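Local coordinates for protein putative S-adenosyl-L-methionine-dependent Methyltransferase (PDB 3DLC) that binds S-adenosylmethionine and probably transfers its methyl group to an acceptor, as related methyltransferases do, at residues A[34-39]-A[114-119]. Sequence-based numbering, arbitrary orientation.
Sequences ENIINR and LIVSRG. With SAM (S-adenosylmethionine), chain C.
Ile36, on helix 28-40, meets strand 112-118 through two branches, a small example of helix-on-sheet packing in which methyl groups make the contact between helix and strand, with no hydrogen bond across it. CG2 sits anti to the backbone N and CG1 anti to the carbonyl carbon (chi1 -68°), which sends the two branches of Ile36 to different residues: its CG2 lies 3.7 Å from Leu114 CD2, while its CD1 stands 3.9 Å from Val116 CG1. Ile36 thus spans two residues that face the helix from the same side of the strand. Tyr145 of the adjoining strand also touches Ile36, and Leu57 and Leu61 of helix 56-64 pack on Val116, so the contact is buried.

Polar interactions take over at the end of the strand, where the cofactor binds. The amino N of SAM donates to Arg118 O (3.0 Å), and Arg118 NH1 donates to SAM O (3.0 Å, 164° at the hydrogen), the carboxylate oxygen lying in the guanidinium plane. Gly149 O accepts from Arg118 NE and Phe150 makes a cation-pi contact, which together help fix the group's orientation. A leucine in place of Arg118 would probably leave the cofactor carboxylate without this charged mate. In the seven-stranded sheet of order 3-2-1-4-5-7-6 that marks the class I (Rossmann-like) methyltransferase fold, 112-118 is the fourth strand, its carboxyl end lining the S-adenosylmethionine pocket.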
loop_
_atom_site.group_PDB
_atom_site.type_symbol
_atom_site.label_atom_id
_atom_site.label_comp_id
_atom_site.label_asym_id
_atom_site.label_seq_id
_atom_site.Cartn_x
_atom_site.Cartn_y
_atom_site.Cartn_z
ATOM N N GLU A 34 10.885 1.711 7.429
ATOM C CA GLU A 34 11.541 2.483 8.459
ATOM C C GLU A 34 10.812 3.793 8.695
ATOM O O GLU A 34 10.622 4.219 9.842
ATOM C CB GLU A 34 12.995 2.723 8.047
ATOM C CG GLU A 34 13.775 3.596 8.974
ATOM C CD GLU A 34 15.218 3.727 8.567
ATOM O OE1 GLU A 34 15.529 4.025 7.413
ATOM O OE2 GLU A 34 16.041 3.499 9.430
ATOM N N ASN A 35 10.381 4.447 7.621
ATOM C CA ASN A 35 9.635 5.691 7.741
ATOM C C ASN A 35 8.362 5.467 8.568
ATOM O O ASN A 35 8.020 6.297 9.434
ATOM C CB ASN A 35 9.238 6.258 6.377
ATOM C CG ASN A 35 10.400 6.822 5.608
ATOM O OD1 ASN A 35 11.461 7.087 6.183
ATOM N ND2 ASN A 35 10.191 7.055 4.311
ATOM N N ILE A 36 7.659 4.355 8.313
ATOM C CA ILE A 36 6.414 4.055 8.992
ATOM C C ILE A 36 6.673 3.779 10.478
ATOM O O ILE A 36 5.957 4.289 11.368
ATOM C CB ILE A 36 5.716 2.857 8.316
ATOM C CG1 ILE A 36 5.247 3.249 6.912
ATOM C CG2 ILE A 36 4.572 2.317 9.189
ATOM C CD1 ILE A 36 4.943 2.025 6.033
ATOM N N ILE A 37 7.676 2.976 10.761
ATOM C CA ILE A 37 8.050 2.676 12.151
ATOM C C ILE A 37 8.403 3.948 12.888
ATOM O O ILE A 37 7.967 4.170 14.027
ATOM C CB ILE A 37 9.181 1.616 12.180
ATOM C CG1 ILE A 37 8.618 0.271 11.715
ATOM C CG2 ILE A 37 9.825 1.552 13.583
ATOM C CD1 ILE A 37 9.648 -0.773 11.378
ATOM N N ASN A 38 9.217 4.775 12.250
ATOM C CA ASN A 38 9.673 6.004 12.895
ATOM C C ASN A 38 8.539 6.987 13.099
ATOM O O ASN A 38 8.504 7.699 14.106
ATOM C CB ASN A 38 10.759 6.675 12.080
ATOM C CG ASN A 38 12.082 5.943 12.141
ATOM O OD1 ASN A 38 12.260 5.028 12.955
ATOM N ND2 ASN A 38 13.010 6.301 11.250
ATOM N N ARG A 39 7.601 7.043 12.158
ATOM C CA ARG A 39 6.561 8.038 12.241
ATOM C C ARG A 39 5.559 7.771 13.379
ATOM O O ARG A 39 5.146 8.692 14.057
ATOM C CB ARG A 39 5.891 8.162 10.879
ATOM C CG ARG A 39 5.102 9.409 10.760
ATOM C CD ARG A 39 4.588 9.663 9.349
ATOM N NE ARG A 39 3.771 10.849 9.378
ATOM C CZ ARG A 39 3.946 11.954 8.654
ATOM N NH1 ARG A 39 4.784 12.034 7.626
ATOM N NH2 ARG A 39 3.162 12.967 8.899
ATOM N N LEU A 114 -2.357 -0.965 12.430
ATOM C CA LEU A 114 -1.717 -0.229 11.349
ATOM C C LEU A 114 -2.190 -0.754 10.017
ATOM O O LEU A 114 -2.299 -1.956 9.843
ATOM C CB LEU A 114 -0.196 -0.380 11.427
ATOM C CG LEU A 114 0.634 0.292 10.343
ATOM C CD1 LEU A 114 0.520 1.820 10.372
ATOM C CD2 LEU A 114 2.119 -0.171 10.475
ATOM N N ILE A 115 -2.536 0.143 9.109
ATOM C CA ILE A 115 -2.892 -0.220 7.739
ATOM C C ILE A 115 -1.965 0.537 6.811
ATOM O O ILE A 115 -1.899 1.776 6.863
ATOM C CB ILE A 115 -4.362 0.098 7.402
ATOM C CG1 ILE A 115 -5.293 -0.618 8.375
ATOM C CG2 ILE A 115 -4.666 -0.219 5.963
ATOM C CD1 ILE A 115 -6.781 -0.231 8.239
ATOM N N VAL A 116 -1.248 -0.195 5.963
ATOM C CA VAL A 116 -0.348 0.390 4.995
ATOM C C VAL A 116 -0.776 -0.019 3.590
ATOM O O VAL A 116 -1.433 -1.020 3.404
ATOM C CB VAL A 116 1.129 -0.042 5.259
ATOM C CG1 VAL A 116 1.555 0.313 6.693
ATOM C CG2 VAL A 116 1.354 -1.539 4.983
ATOM N N SER A 117 -0.385 0.770 2.601
ATOM C CA SER A 117 -0.654 0.429 1.206
ATOM C C SER A 117 0.203 1.297 0.313
ATOM O O SER A 117 0.194 2.527 0.447
ATOM C CB SER A 117 -2.090 0.723 0.880
ATOM O OG SER A 117 -2.396 0.427 -0.469
ATOM N N ARG A 118 0.937 0.658 -0.604
ATOM C CA ARG A 118 1.762 1.365 -1.571
ATOM C C ARG A 118 1.320 1.050 -2.967
ATOM O O ARG A 118 1.218 -0.114 -3.353
ATOM C CB ARG A 118 3.243 1.003 -1.429
ATOM C CG ARG A 118 4.117 1.760 -2.388
ATOM C CD ARG A 118 5.587 1.259 -2.426
ATOM N NE ARG A 118 6.291 2.015 -3.436
ATOM C CZ ARG A 118 6.151 1.801 -4.749
ATOM N NH1 ARG A 118 5.502 0.738 -5.171
ATOM N NH2 ARG A 118 6.699 2.629 -5.607
ATOM N N GLY A 119 1.128 2.075 -3.771
ATOM C CA GLY A 119 0.871 1.871 -5.179
ATOM C C GLY A 119 -0.415 1.217 -5.590
ATOM O O GLY A 119 -0.474 0.716 -6.711
HETATM N N SAM C . 2.252 -2.840 -2.878
HETATM C CA SAM C . 3.132 -3.491 -3.883
HETATM C C SAM C . 4.415 -2.719 -4.019
HETATM O O SAM C . 4.454 -1.553 -3.620
HETATM O OXT SAM C . 5.364 -3.261 -4.574
HETATM C CB SAM C . 2.406 -3.643 -5.206
HETATM C CG SAM C . 2.007 -2.373 -5.884
HETATM S SD SAM C . 1.157 -2.762 -7.427
HETATM C CE SAM C . 1.639 -1.278 -8.265
HETATM C "C5'" SAM C . -0.649 -2.480 -7.031
HETATM C "C4'" SAM C . -1.451 -3.648 -6.384
HETATM O "O4'" SAM C . -2.781 -3.344 -5.848
HETATM C "C3'" SAM C . -1.576 -4.903 -7.284
HETATM O "O3'" SAM C . -0.951 -5.970 -6.640
HETATM C "C2'" SAM C . -3.089 -5.093 -7.404
HETATM O "O2'" SAM C . -3.550 -6.404 -7.641
HETATM C "C1'" SAM C . -3.602 -4.480 -6.090
HETATM N N9 SAM C . -4.994 -4.006 -6.148
HETATM C C8 SAM C . -5.519 -3.122 -7.061
HETATM N N7 SAM C . -6.811 -2.843 -6.766
HETATM C C5 SAM C . -7.124 -3.583 -5.657
HETATM C C6 SAM C . -8.300 -3.744 -4.918
HETATM N N6 SAM C . -9.481 -3.182 -5.233
HETATM N N1 SAM C . -8.235 -4.530 -3.821
HETATM C C2 SAM C . -7.076 -5.184 -3.473
HETATM N N3 SAM C . -5.924 -5.109 -4.198
HETATM C C4 SAM C . -5.986 -4.296 -5.251
#